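PDB 3HAZ: proline dehydrogenase, which probably oxidises proline to glutamate in two steps, using an FAD-dependent proline dehydrogenase and an NAD+-dependent glutamate semialdehyde dehydrogenase joined in one chain. Local coordinates for residues A[97-103]-A[155-159]; A[67-73]-A[145-149]; A[580-585]-A[698-702]; A[575-579]-A[621-626]; A[298-304]-A[334-338]. All coordinates share one frame. Residue numbers count along the deposited sequence, not the author numbering.

Contact 1: A[97-103]-A[155-159]; sequences IEDKLGE and RTATR
Arg-155, on helix 151-168, reaches across to the C-terminal end of helix 90-100, with Ile-97 and Arg-159 filling the space beside it. The CA atoms of Ile-97 and Arg-155 come closest, at 6.2 Å. Residues 97-100 form a wider pi-type turn, and Gly-102 (phi 81°) turns the chain beside the guanidinium. Arg-155 runs out extended (m, t, t). Arg-155 NE lies 2.9 Å from Ile-97 O and 3.2 Å from Leu-101 O, and its NH2 lies 3.1 Å from Leu-101 O, all weak hydrogen bonds; a salt bridge joins NH2 to Glu-103 OE2 (2.8 Å). Arg-159, also m, t, t, places NH2 2.8 Å from Glu-98 OE1 in a second salt bridge, and its NH1 pairs with Asp-94. Ile-97 (m, t) lays CG2 over one face of that guanidinium, 3.4 Å from Arg-159 NH2. Waters 1 and 2 link Glu-98 to Arg-155 NH1 and Arg-159 NE. This is helix packing in an all-helical domain, with an arginine reaching the backbone carbonyls at the end of a neighbouring helix.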
# COMPACT_ATOMS: atom_id res chain seq x y z
N ILE A 97 21.51 37.57 -36.86
CA ILE A 97 21.47 36.20 -36.37
C ILE A 97 22.78 35.76 -35.71
O ILE A 97 22.76 35.20 -34.61
CB ILE A 97 21.08 35.23 -37.49
CG1 ILE A 97 19.61 35.46 -37.88
CG2 ILE A 97 21.29 33.79 -37.05
CD1 ILE A 97 19.18 34.69 -39.12
N GLU A 98 23.91 36.04 -36.35
CA GLU A 98 25.21 35.66 -35.82
C GLU A 98 25.70 36.56 -34.69
O GLU A 98 26.28 36.08 -33.72
CB GLU A 98 26.27 35.63 -36.94
CG GLU A 98 26.07 34.53 -37.98
CD GLU A 98 25.87 33.16 -37.34
OE1 GLU A 98 25.00 32.40 -37.82
OE2 GLU A 98 26.57 32.85 -36.36
N ASP A 99 25.48 37.87 -34.82
CA ASP A 99 26.11 38.83 -33.92
C ASP A 99 25.27 39.21 -32.71
O ASP A 99 25.81 39.42 -31.63
CB ASP A 99 26.50 40.11 -34.68
CG ASP A 99 27.59 39.87 -35.71
OD1 ASP A 99 28.22 38.79 -35.68
OD2 ASP A 99 27.81 40.77 -36.55
N LYS A 100 23.95 39.29 -32.89
CA LYS A 100 23.07 39.85 -31.86
C LYS A 100 22.20 38.79 -31.20
O LYS A 100 22.14 38.69 -29.97
CB LYS A 100 22.18 40.93 -32.47
CG LYS A 100 22.93 42.10 -33.09
CD LYS A 100 23.66 42.91 -32.03
CE LYS A 100 24.44 44.06 -32.65
NZ LYS A 100 25.23 44.80 -31.62
N LEU A 101 21.51 38.01 -32.02
CA LEU A 101 20.62 36.97 -31.53
C LEU A 101 21.38 35.99 -30.63
O LEU A 101 22.46 35.53 -30.98
CB LEU A 101 19.98 36.22 -32.70
CG LEU A 101 19.03 35.08 -32.32
CD1 LEU A 101 17.92 35.60 -31.41
CD2 LEU A 101 18.45 34.42 -33.56
N GLY A 102 20.82 35.71 -29.46
CA GLY A 102 21.42 34.75 -28.56
C GLY A 102 22.56 35.33 -27.74
O GLY A 102 23.01 34.71 -26.78
N GLU A 103 23.01 36.52 -28.11
CA GLU A 103 24.07 37.18 -27.36
C GLU A 103 23.52 37.96 -26.18
O GLU A 103 24.20 38.14 -25.17
CB GLU A 103 24.88 38.11 -28.27
CG GLU A 103 25.86 37.36 -29.16
CD GLU A 103 26.68 36.37 -28.37
OE1 GLU A 103 27.22 36.75 -27.31
OE2 GLU A 103 26.78 35.20 -28.80
N ARG A 155 20.27 29.84 -33.00
CA ARG A 155 20.46 30.42 -34.33
C ARG A 155 20.08 29.40 -35.40
O ARG A 155 19.34 29.71 -36.34
CB ARG A 155 21.90 30.90 -34.53
CG ARG A 155 22.31 31.99 -33.54
CD ARG A 155 23.74 32.48 -33.74
NE ARG A 155 24.09 33.44 -32.70
CZ ARG A 155 25.01 33.23 -31.76
NH1 ARG A 155 25.71 32.11 -31.75
NH2 ARG A 155 25.23 34.16 -30.84
N THR A 156 20.56 28.18 -35.24
CA THR A 156 20.23 27.10 -36.17
C THR A 156 18.72 26.84 -36.20
O THR A 156 18.14 26.71 -37.28
CB THR A 156 20.97 25.81 -35.79
OG1 THR A 156 22.38 26.06 -35.82
CG2 THR A 156 20.63 24.70 -36.78
N ALA A 157 18.10 26.77 -35.03
CA ALA A 157 16.65 26.60 -34.96
C ALA A 157 15.90 27.77 -35.62
O ALA A 157 14.88 27.58 -36.28
CB ALA A 157 16.20 26.42 -33.51
N THR A 158 16.41 28.99 -35.43
CA THR A 158 15.79 30.17 -36.03
C THR A 158 15.89 30.15 -37.56
O THR A 158 14.94 30.52 -38.25
CB THR A 158 16.42 31.48 -35.51
OG1 THR A 158 16.22 31.58 -34.09
CG2 THR A 158 15.80 32.68 -36.20
N ARG A 159 17.04 29.70 -38.07
CA ARG A 159 17.22 29.57 -39.52
C ARG A 159 16.26 28.56 -40.12
O ARG A 159 15.73 28.76 -41.21
CB ARG A 159 18.67 29.19 -39.86
CG ARG A 159 19.67 30.29 -39.57
CD ARG A 159 21.02 30.01 -40.22
NE ARG A 159 22.04 30.96 -39.77
CZ ARG A 159 22.22 32.16 -40.30
NH1 ARG A 159 21.46 32.56 -41.31
NH2 ARG A 159 23.16 32.96 -39.81
O HOH W 1 26.43 30.56 -34.02
O HOH W 2 23.58 29.99 -37.64
O HOH W 3 27.50 32.06 -29.62

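Contact 2: A[67-73]-A[145-149]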
# COMPACT_ATOMS: atom_id res chain seq x y z
N PHE A 67 14.65 20.25 -31.85
CA PHE A 67 15.20 21.07 -30.77
C PHE A 67 14.45 20.91 -29.45
O PHE A 67 14.69 21.64 -28.49
CB PHE A 67 15.29 22.54 -31.20
CG PHE A 67 16.25 22.76 -32.32
CD1 PHE A 67 17.60 22.97 -32.07
CD2 PHE A 67 15.82 22.71 -33.64
CE1 PHE A 67 18.49 23.16 -33.10
CE2 PHE A 67 16.71 22.89 -34.68
CZ PHE A 67 18.04 23.11 -34.41
N ALA A 68 13.54 19.94 -29.41
CA ALA A 68 12.73 19.70 -28.22
C ALA A 68 12.09 21.00 -27.72
O ALA A 68 12.22 21.37 -26.55
CB ALA A 68 13.57 19.05 -27.12
N LEU A 69 11.39 21.69 -28.63
CA LEU A 69 10.76 22.96 -28.31
C LEU A 69 9.33 22.81 -27.79
O LEU A 69 8.55 22.01 -28.30
CB LEU A 69 10.70 23.84 -29.56
CG LEU A 69 11.97 24.11 -30.37
CD1 LEU A 69 11.63 24.86 -31.66
CD2 LEU A 69 13.00 24.88 -29.55
N SER A 70 8.98 23.60 -26.78
CA SER A 70 7.59 23.78 -26.41
C SER A 70 6.85 24.51 -27.54
O SER A 70 7.48 25.07 -28.44
CB SER A 70 7.49 24.59 -25.13
OG SER A 70 7.90 25.93 -25.35
N THR A 71 5.52 24.49 -27.50
CA THR A 71 4.73 25.25 -28.46
C THR A 71 5.05 26.74 -28.37
O THR A 71 5.09 27.44 -29.39
CB THR A 71 3.22 25.02 -28.27
OG1 THR A 71 2.84 25.38 -26.94
CG2 THR A 71 2.87 23.56 -28.51
N LYS A 72 5.28 27.24 -27.15
CA LYS A 72 5.60 28.65 -26.97
C LYS A 72 6.94 29.00 -27.63
O LYS A 72 7.09 30.07 -28.22
CB LYS A 72 5.66 29.02 -25.48
CG LYS A 72 5.89 30.52 -25.26
CD LYS A 72 6.65 30.81 -23.98
CE LYS A 72 5.86 30.39 -22.76
NZ LYS A 72 4.68 31.26 -22.57
N GLU A 73 7.90 28.09 -27.51
CA GLU A 73 9.23 28.32 -28.08
C GLU A 73 9.19 28.25 -29.60
O GLU A 73 9.84 29.05 -30.29
CB GLU A 73 10.23 27.32 -27.51
CG GLU A 73 10.58 27.61 -26.06
CD GLU A 73 11.36 26.49 -25.40
OE1 GLU A 73 11.28 25.33 -25.87
OE2 GLU A 73 12.04 26.77 -24.40
N LEU A 145 15.59 29.65 -23.86
CA LEU A 145 15.98 28.73 -24.91
C LEU A 145 17.51 28.69 -25.06
O LEU A 145 18.10 27.63 -25.24
CB LEU A 145 15.34 29.16 -26.23
CG LEU A 145 15.02 28.09 -27.27
CD1 LEU A 145 14.38 26.88 -26.62
CD2 LEU A 145 14.10 28.69 -28.32
N VAL A 146 18.13 29.86 -24.96
CA VAL A 146 19.58 29.98 -25.10
C VAL A 146 20.29 29.26 -23.95
O VAL A 146 21.27 28.55 -24.16
CB VAL A 146 20.03 31.46 -25.16
CG1 VAL A 146 21.52 31.58 -24.88
CG2 VAL A 146 19.69 32.05 -26.53
N LYS A 147 19.79 29.46 -22.73
CA LYS A 147 20.35 28.79 -21.57
C LYS A 147 20.27 27.27 -21.72
O LYS A 147 21.19 26.55 -21.35
CB LYS A 147 19.63 29.27 -20.30
CG LYS A 147 20.11 28.62 -19.00
CD LYS A 147 19.54 29.35 -17.79
CE LYS A 147 19.90 28.66 -16.48
NZ LYS A 147 19.00 27.50 -16.16
N ARG A 148 19.18 26.78 -22.31
CA ARG A 148 18.95 25.35 -22.41
C ARG A 148 19.71 24.69 -23.56
O ARG A 148 20.33 23.65 -23.38
CB ARG A 148 17.46 25.04 -22.54
CG ARG A 148 17.14 23.59 -22.24
CD ARG A 148 15.65 23.31 -22.24
NE ARG A 148 15.12 23.16 -23.60
CZ ARG A 148 14.27 24.00 -24.16
NH1 ARG A 148 13.84 23.79 -25.40
NH2 ARG A 148 13.84 25.06 -23.48
N LEU A 149 19.66 25.31 -24.74
CA LEU A 149 20.25 24.73 -25.94
C LEU A 149 21.63 25.31 -26.28
O LEU A 149 22.44 24.64 -26.91
CB LEU A 149 19.31 24.94 -27.14
CG LEU A 149 17.93 24.29 -27.14
CD1 LEU A 149 17.11 24.78 -28.32
CD2 LEU A 149 18.03 22.77 -27.16
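This is a salt-bridged contact between a helix-to-helix turn and the last turn of another helix, in the helical region N-terminal to the proline dehydrogenase barrel. The turn joins helix 60-66 to helix 71-85, and two standard signals shape it. Ala-68, with positive phi, is the C-prime residue of a Schellman motif that closes the first helix, Leu-69 N bonding back to Leu-64 O. Ser-70 and Glu-73 then form a capping box at the start of the second: Glu-73 N donates to Ser-70 OG (3.1 Å), and Ser-70 N donates to Glu-73 OE1 (3.0 Å). The same carboxylate faces Arg-148 end-on, with NH1 to OE1 at 3.0 Å and NH2 to OE2 at 2.6 Å, so Glu-73 serves the cap and the interhelical ion pair together. Beside this pair, Leu-69 CD2 packs 3.8 Å from Leu-145 CD1 and 4.3 Å from Leu-149 CD1, while Phe-67 CB lies 4.1 Å from Leu-149 CD1. Leu-77 of helix 71-85 touches both Leu-69 and Leu-145. The Phe-67 ring goes on to meet Thr-156 and Ala-157 of helix 151-168 and, at about 20° between planes, Tyr-476 of a second subunit; the turn is thus set between helices 60-66, 71-85, 140-149 and 151-168 and a subunit interface.

Contact 3: A[580-585]-A[698-702]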
# COMPACT_ATOMS: atom_id res chain seq x y z
N GLN A 580 -28.81 21.43 0.70
CA GLN A 580 -30.20 21.43 0.27
C GLN A 580 -30.55 22.79 -0.33
O GLN A 580 -31.35 22.88 -1.26
CB GLN A 580 -31.14 21.07 1.43
CG GLN A 580 -32.63 21.19 1.13
CD GLN A 580 -33.10 20.24 0.04
OE1 GLN A 580 -32.35 19.37 -0.41
NE2 GLN A 580 -34.35 20.40 -0.38
N ALA A 581 -29.94 23.84 0.19
CA ALA A 581 -30.13 25.19 -0.35
C ALA A 581 -29.60 25.27 -1.78
O ALA A 581 -30.27 25.80 -2.67
CB ALA A 581 -29.45 26.22 0.54
N ALA A 582 -28.40 24.75 -1.99
CA ALA A 582 -27.84 24.65 -3.33
C ALA A 582 -28.81 23.92 -4.26
O ALA A 582 -29.08 24.37 -5.37
CB ALA A 582 -26.49 23.95 -3.30
N HIS A 583 -29.33 22.79 -3.79
CA HIS A 583 -30.29 22.03 -4.58
C HIS A 583 -31.52 22.86 -4.98
O HIS A 583 -31.97 22.81 -6.12
CB HIS A 583 -30.72 20.78 -3.82
CG HIS A 583 -31.87 20.06 -4.46
ND1 HIS A 583 -31.73 19.31 -5.61
CD2 HIS A 583 -33.18 19.99 -4.12
CE1 HIS A 583 -32.91 18.80 -5.94
NE2 HIS A 583 -33.80 19.20 -5.05
N LEU A 584 -32.05 23.62 -4.03
CA LEU A 584 -33.26 24.40 -4.28
C LEU A 584 -32.97 25.57 -5.23
O LEU A 584 -33.80 25.91 -6.08
CB LEU A 584 -33.87 24.89 -2.95
CG LEU A 584 -34.47 23.81 -2.04
CD1 LEU A 584 -34.89 24.37 -0.68
CD2 LEU A 584 -35.64 23.08 -2.70
N LEU A 585 -31.79 26.16 -5.09
CA LEU A 585 -31.36 27.25 -5.96
C LEU A 585 -31.36 26.85 -7.43
O LEU A 585 -31.95 27.53 -8.27
CB LEU A 585 -29.96 27.71 -5.56
CG LEU A 585 -29.92 28.60 -4.31
CD1 LEU A 585 -28.50 28.77 -3.81
CD2 LEU A 585 -30.56 29.94 -4.61
N LEU A 698 -35.62 30.77 1.24
CA LEU A 698 -35.11 29.53 0.67
C LEU A 698 -34.21 28.80 1.66
O LEU A 698 -34.27 27.58 1.78
CB LEU A 698 -34.38 29.79 -0.65
CG LEU A 698 -33.85 28.58 -1.43
CD1 LEU A 698 -33.71 28.90 -2.91
CD2 LEU A 698 -32.52 28.10 -0.85
N LEU A 699 -33.36 29.55 2.37
CA LEU A 699 -32.48 28.96 3.36
C LEU A 699 -33.28 28.33 4.50
O LEU A 699 -32.95 27.24 4.96
CB LEU A 699 -31.51 30.00 3.92
CG LEU A 699 -30.29 30.34 3.07
CD1 LEU A 699 -29.50 31.45 3.73
CD2 LEU A 699 -29.42 29.11 2.86
N HIS A 700 -34.31 29.04 4.95
CA HIS A 700 -35.19 28.51 5.99
C HIS A 700 -35.82 27.20 5.52
O HIS A 700 -35.87 26.23 6.27
CB HIS A 700 -36.30 29.51 6.34
CG HIS A 700 -35.83 30.72 7.10
ND1 HIS A 700 -34.86 30.65 8.08
CD2 HIS A 700 -36.22 32.01 7.05
CE1 HIS A 700 -34.66 31.86 8.58
NE2 HIS A 700 -35.48 32.70 7.98
N GLU A 701 -36.29 27.18 4.28
CA GLU A 701 -36.90 25.98 3.72
C GLU A 701 -35.87 24.85 3.60
O GLU A 701 -36.22 23.68 3.67
CB GLU A 701 -37.52 26.28 2.35
CG GLU A 701 -38.20 25.07 1.71
CD GLU A 701 -38.77 25.36 0.33
OE1 GLU A 701 -38.81 26.55 -0.07
OE2 GLU A 701 -39.17 24.40 -0.36
N ALA A 702 -34.61 25.22 3.42
CA ALA A 702 -33.54 24.24 3.27
C ALA A 702 -33.09 23.62 4.59
O ALA A 702 -32.39 22.62 4.61
CB ALA A 702 -32.35 24.87 2.55
O HOH W 4 -36.15 21.63 1.77
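Leu-698 gives the largest share of this interface, with Leu-584 close behind. Its t, t rotamer sends the Leu-698 side chain straight at helix 571-587, with CG 4.0 Å from Leu-584 CB, CD1 3.7 Å from Leu-585 CD2 and CD2 3.9 Å from Ala-581 CB. Leu-584 and Leu-585 both adopt m, t; the first drops CD1 4.1 Å from Ala-702 CB, and the second runs on to Phe-592 and Leu-667. Ala-581 lets the backbones close in, its CA being 5.1 Å from that of Ala-702. Helix 689-702 is the crossover between parallel strands 679-683 and 709-711 of the Rossmann-type, NAD-binding part of the aldehyde dehydrogenase fold, and helix 571-587 packs across it, the segment axes 8.8 Å apart and at 126°. Although the CB of Leu-699 points away, its m, t side chain brings CD2 to 3.7 Å from Ala-581 CB. At the margin Gln-580 (t, p) turns NE2 onto water 4 at 3.1 Å, which in turn donates to Glu-701 O at 2.8 Å; extended Glu-701 carries its carboxylate to Arg-588.

Contact 4: A[575-579]-A[621-626]. With SO4 (sulfate ion), chain G.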
# COMPACT_ATOMS: atom_id res chain seq x y z
N ALA A 575 -24.20 21.48 7.39
CA ALA A 575 -23.73 21.29 6.02
C ALA A 575 -24.85 20.80 5.11
O ALA A 575 -24.98 21.22 3.95
CB ALA A 575 -22.55 20.32 5.99
N ALA A 576 -25.68 19.91 5.64
CA ALA A 576 -26.78 19.35 4.88
C ALA A 576 -27.78 20.44 4.51
O ALA A 576 -28.41 20.39 3.45
CB ALA A 576 -27.48 18.22 5.66
N ALA A 577 -27.95 21.43 5.39
CA ALA A 577 -28.85 22.54 5.11
C ALA A 577 -28.32 23.38 3.93
O ALA A 577 -29.06 23.71 3.01
CB ALA A 577 -29.03 23.40 6.34
N LEU A 578 -27.03 23.71 3.97
CA LEU A 578 -26.40 24.43 2.86
C LEU A 578 -26.57 23.67 1.54
O LEU A 578 -26.90 24.26 0.51
CB LEU A 578 -24.91 24.68 3.15
CG LEU A 578 -24.53 26.05 3.71
CD1 LEU A 578 -25.33 26.38 4.96
CD2 LEU A 578 -23.04 26.13 4.01
N GLU A 579 -26.34 22.36 1.58
CA GLU A 579 -26.40 21.54 0.37
C GLU A 579 -27.82 21.42 -0.18
O GLU A 579 -28.02 21.32 -1.40
CB GLU A 579 -25.77 20.16 0.61
CG GLU A 579 -24.26 20.22 0.74
CD GLU A 579 -23.64 18.97 1.35
OE1 GLU A 579 -24.38 18.17 1.96
OE2 GLU A 579 -22.41 18.80 1.21
N TYR A 621 -18.82 25.80 0.98
CA TYR A 621 -18.78 26.03 2.42
C TYR A 621 -19.29 24.81 3.19
O TYR A 621 -18.82 24.51 4.29
CB TYR A 621 -19.54 27.30 2.82
CG TYR A 621 -18.88 28.56 2.30
CD1 TYR A 621 -17.50 28.63 2.16
CD2 TYR A 621 -19.63 29.69 1.98
CE1 TYR A 621 -16.88 29.77 1.68
CE2 TYR A 621 -19.02 30.84 1.50
CZ TYR A 621 -17.64 30.87 1.36
OH TYR A 621 -17.03 32.01 0.89
N ALA A 622 -20.25 24.08 2.61
CA ALA A 622 -20.71 22.86 3.27
C ALA A 622 -19.55 21.88 3.36
O ALA A 622 -19.33 21.26 4.40
CB ALA A 622 -21.89 22.25 2.53
N ALA A 623 -18.80 21.75 2.27
CA ALA A 623 -17.70 20.80 2.19
C ALA A 623 -16.54 21.18 3.11
O ALA A 623 -16.00 20.34 3.81
CB ALA A 623 -17.21 20.64 0.74
N GLN A 624 -16.15 22.45 3.08
CA GLN A 624 -15.10 22.95 3.97
C GLN A 624 -15.59 22.90 5.41
O GLN A 624 -14.82 22.64 6.34
CB GLN A 624 -14.68 24.38 3.61
CG GLN A 624 -14.04 24.54 2.23
CD GLN A 624 -12.81 23.67 2.04
OE1 GLN A 624 -12.76 22.81 1.17
NE2 GLN A 624 -11.79 23.90 2.87
N GLY A 625 -16.88 23.14 5.60
CA GLY A 625 -17.49 23.08 6.91
C GLY A 625 -17.32 21.74 7.60
O GLY A 625 -17.01 21.68 8.79
N ARG A 626 -17.52 20.65 6.86
CA ARG A 626 -17.36 19.32 7.45
C ARG A 626 -15.91 19.04 7.80
O ARG A 626 -15.62 18.45 8.83
CB ARG A 626 -17.88 18.22 6.53
CG ARG A 626 -19.38 18.21 6.32
CD ARG A 626 -19.80 16.93 5.59
NE ARG A 626 -21.24 16.87 5.39
CZ ARG A 626 -21.85 17.22 4.26
NH1 ARG A 626 -23.17 17.14 4.17
NH2 ARG A 626 -21.13 17.65 3.23
S SO4 G . -21.77 13.85 7.92
O1 SO4 G . -20.72 12.91 7.57
O2 SO4 G . -22.18 13.65 9.31
O3 SO4 G . -21.27 15.21 7.75
O4 SO4 G . -22.93 13.65 7.05
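Alanine meets alanine at the middle of this contact: the CA atoms of Ala-575 and Ala-622 are 4.4 Å apart and their CB atoms 4.0 Å. With so little side chain between them, helices 571-587 and 604-629 of the aldehyde dehydrogenase fold run as a close antiparallel pair, their segment axes 8.7 Å apart and at 167°. The CB of Ala-622 sits in a shallow pocket made by Ala-575 O (3.6 Å), Leu-578 CB (3.9 Å) and Glu-579 CG (3.6 Å). Leu-578 extends this apolar strip, its CD2 lying 3.9 Å from Tyr-621 CB, and passes on to Thr-671 and Met-675 of helix 664-675. The ring of Tyr-621 leads away from the pair and lies against Phe-617 and Tyr-973, while its hydroxyl bonds to Gly-969 N; its side chain is about 9 Å from that of Glu-760, a predicted active-site residue. On the exposed flank the chemistry becomes ionic. Glu-579 and Arg-626 form a two-point salt bridge, NH1 to OE1 and NH2 to OE2, both 2.7 Å, and the methyl of Ala-575 lies over one face of the guanidinium, CB 3.6 Å from Arg-626 CZ. Beyond it, Arg-626 NE makes a weak 2.9 Å hydrogen bond to O3 of a sulfate ion, probably from the crystallisation liquor.

Contact 5: A[298-304]-A[334-338]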
# COMPACT_ATOMS: atom_id res chain seq x y z
N LEU A 298 -26.93 30.02 -49.30
CA LEU A 298 -27.03 29.04 -50.37
C LEU A 298 -28.36 29.17 -51.09
O LEU A 298 -28.47 28.86 -52.27
CB LEU A 298 -26.86 27.61 -49.83
CG LEU A 298 -27.01 26.49 -50.86
CD1 LEU A 298 -25.85 26.51 -51.86
CD2 LEU A 298 -27.11 25.12 -50.18
N ALA A 299 -29.38 29.63 -50.37
CA ALA A 299 -30.72 29.72 -50.94
C ALA A 299 -30.84 30.79 -52.03
O ALA A 299 -31.76 30.74 -52.85
CB ALA A 299 -31.74 29.96 -49.86
N ASP A 300 -29.93 31.75 -52.04
CA ASP A 300 -30.01 32.85 -53.00
C ASP A 300 -29.89 32.36 -54.45
O ASP A 300 -28.93 31.69 -54.80
CB ASP A 300 -28.96 33.92 -52.72
CG ASP A 300 -29.20 35.19 -53.51
OD1 ASP A 300 -28.95 35.20 -54.73
OD2 ASP A 300 -29.65 36.19 -52.91
N PRO A 301 -30.88 32.70 -55.28
CA PRO A 301 -30.96 32.25 -56.68
C PRO A 301 -29.69 32.56 -57.47
O PRO A 301 -29.42 31.88 -58.46
CB PRO A 301 -32.13 33.05 -57.25
CG PRO A 301 -32.98 33.38 -56.05
CD PRO A 301 -32.01 33.57 -54.91
N SER A 302 -28.93 33.56 -57.04
CA SER A 302 -27.71 33.97 -57.74
C SER A 302 -26.63 32.88 -57.70
O SER A 302 -25.66 32.96 -58.45
CB SER A 302 -27.16 35.27 -57.16
OG SER A 302 -26.58 35.06 -55.88
N LEU A 303 -26.80 31.88 -56.84
CA LEU A 303 -25.79 30.82 -56.72
C LEU A 303 -26.14 29.57 -57.54
O LEU A 303 -25.41 28.58 -57.52
CB LEU A 303 -25.51 30.49 -55.25
CG LEU A 303 -24.96 31.67 -54.44
CD1 LEU A 303 -24.59 31.27 -53.02
CD2 LEU A 303 -23.77 32.30 -55.16
N LYS A 304 -27.25 29.63 -58.27
CA LYS A 304 -27.61 28.55 -59.18
C LYS A 304 -26.55 28.37 -60.27
O LYS A 304 -25.86 29.32 -60.65
CB LYS A 304 -28.96 28.84 -59.85
CG LYS A 304 -30.16 28.75 -58.92
CD LYS A 304 -31.41 29.28 -59.63
CE LYS A 304 -32.68 29.01 -58.82
NZ LYS A 304 -32.91 27.55 -58.63
N HIS A 334 -32.46 22.83 -52.73
CA HIS A 334 -32.15 23.93 -53.64
C HIS A 334 -31.60 23.41 -54.97
O HIS A 334 -31.18 24.19 -55.83
CB HIS A 334 -31.18 24.93 -52.99
CG HIS A 334 -31.72 25.57 -51.74
ND1 HIS A 334 -32.78 26.45 -51.76
CD2 HIS A 334 -31.35 25.46 -50.44
CE1 HIS A 334 -33.05 26.85 -50.53
NE2 HIS A 334 -32.19 26.26 -49.71
N ASP A 335 -31.63 22.09 -55.13
CA ASP A 335 -31.07 21.41 -56.30
C ASP A 335 -29.68 21.93 -56.66
O ASP A 335 -29.45 22.42 -57.77
CB ASP A 335 -32.02 21.51 -57.50
CG ASP A 335 -31.60 20.61 -58.65
OD1 ASP A 335 -30.86 19.63 -58.40
OD2 ASP A 335 -31.99 20.88 -59.80
N ARG A 336 -28.75 21.83 -55.72
CA ARG A 336 -27.38 22.25 -55.95
C ARG A 336 -26.42 21.08 -55.78
O ARG A 336 -26.75 20.09 -55.12
CB ARG A 336 -26.98 23.38 -54.99
CG ARG A 336 -27.95 24.55 -54.95
CD ARG A 336 -27.84 25.44 -56.19
NE ARG A 336 -28.80 26.54 -56.10
CZ ARG A 336 -28.61 27.65 -55.39
NH1 ARG A 336 -29.55 28.58 -55.36
NH2 ARG A 336 -27.48 27.83 -54.72
N LYS A 337 -25.26 21.20 -56.40
CA LYS A 337 -24.13 20.33 -56.10
C LYS A 337 -23.23 21.08 -55.13
O LYS A 337 -23.00 22.28 -55.29
CB LYS A 337 -23.34 20.03 -57.38
CG LYS A 337 -23.99 19.04 -58.32
CD LYS A 337 -22.97 18.57 -59.35
CE LYS A 337 -23.44 17.30 -60.05
NZ LYS A 337 -22.34 16.67 -60.82
N LEU A 338 -22.74 20.38 -54.11
CA LEU A 338 -21.88 20.99 -53.11
C LEU A 338 -20.57 20.23 -52.99
O LEU A 338 -20.52 19.01 -53.18
CB LEU A 338 -22.57 21.03 -51.75
CG LEU A 338 -23.93 21.72 -51.67
CD1 LEU A 338 -24.55 21.54 -50.28
CD2 LEU A 338 -23.81 23.20 -52.02
O HOH W 5 -24.74 26.87 -55.32
O HOH W 6 -31.81 26.65 -56.25
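Arg-336 slides its guanidinium under the peptide joining Leu-303 to Lys-304, whose O and N lie over one face of the group. It ties up the loop that follows helix 287-298: Arg-336 NH1 donates to Asp-300 O at 3.2 Å, and its NH2 makes a weak bond to Leu-298 O at 2.8 Å. That loop is already held in shape by an Asx turn, with Asp-300 OD1 accepting from Ser-302 N at 2.8 Å, and by the short 3-10 turn at 301-303. Water 5 ties Arg-336 NH2 (3.0 Å) to Leu-303 O (2.9 Å), while water 6 gathers Arg-336 NE (3.0 Å), Lys-304 NZ (2.8 Å) and His-334 O (2.6 Å). On the other segment a Schellman motif with Asp-335 as C-prime residue ends helix 320-333 just before Arg-336. His-334 offers a ring face to Ala-299, whose CA stands 3.9 Å from the ring centroid in a CH-pi contact. Deeper in, Leu-298 CD1 meets Leu-338 CD2 at 3.9 Å, beside Phe-309. Both segments lead from a helix into the next strand, so this is a pairing of successive alpha-to-beta loops at the N-terminal end of the strands of the proline dehydrogenase TIM-type barrel.

Overall arrangement
Contacts 1 and 2 belong to one helical bundle: helix 71-85 leads on to helix 90-100 and helix 140-149 to helix 151-168, and Phe-67 of contact 2 touches Ala-157 of contact 1. Contacts 3 and 4 share helix 571-587 in the aldehyde dehydrogenase part, centres 12 Å apart, whereas contact 5 stands alone on the barrel, at least about 34 Å from the others by nearest atoms. Contact 3 is the buried one and makes no direct hydrogen bond; the other four are partly buried and each relies on arginine. In contacts 2 and 4 the guanidinium pairs two-to-two with a glutamate, in contact 5 it seeks backbone carbonyls, and contact 1 combines carbonyls with acids.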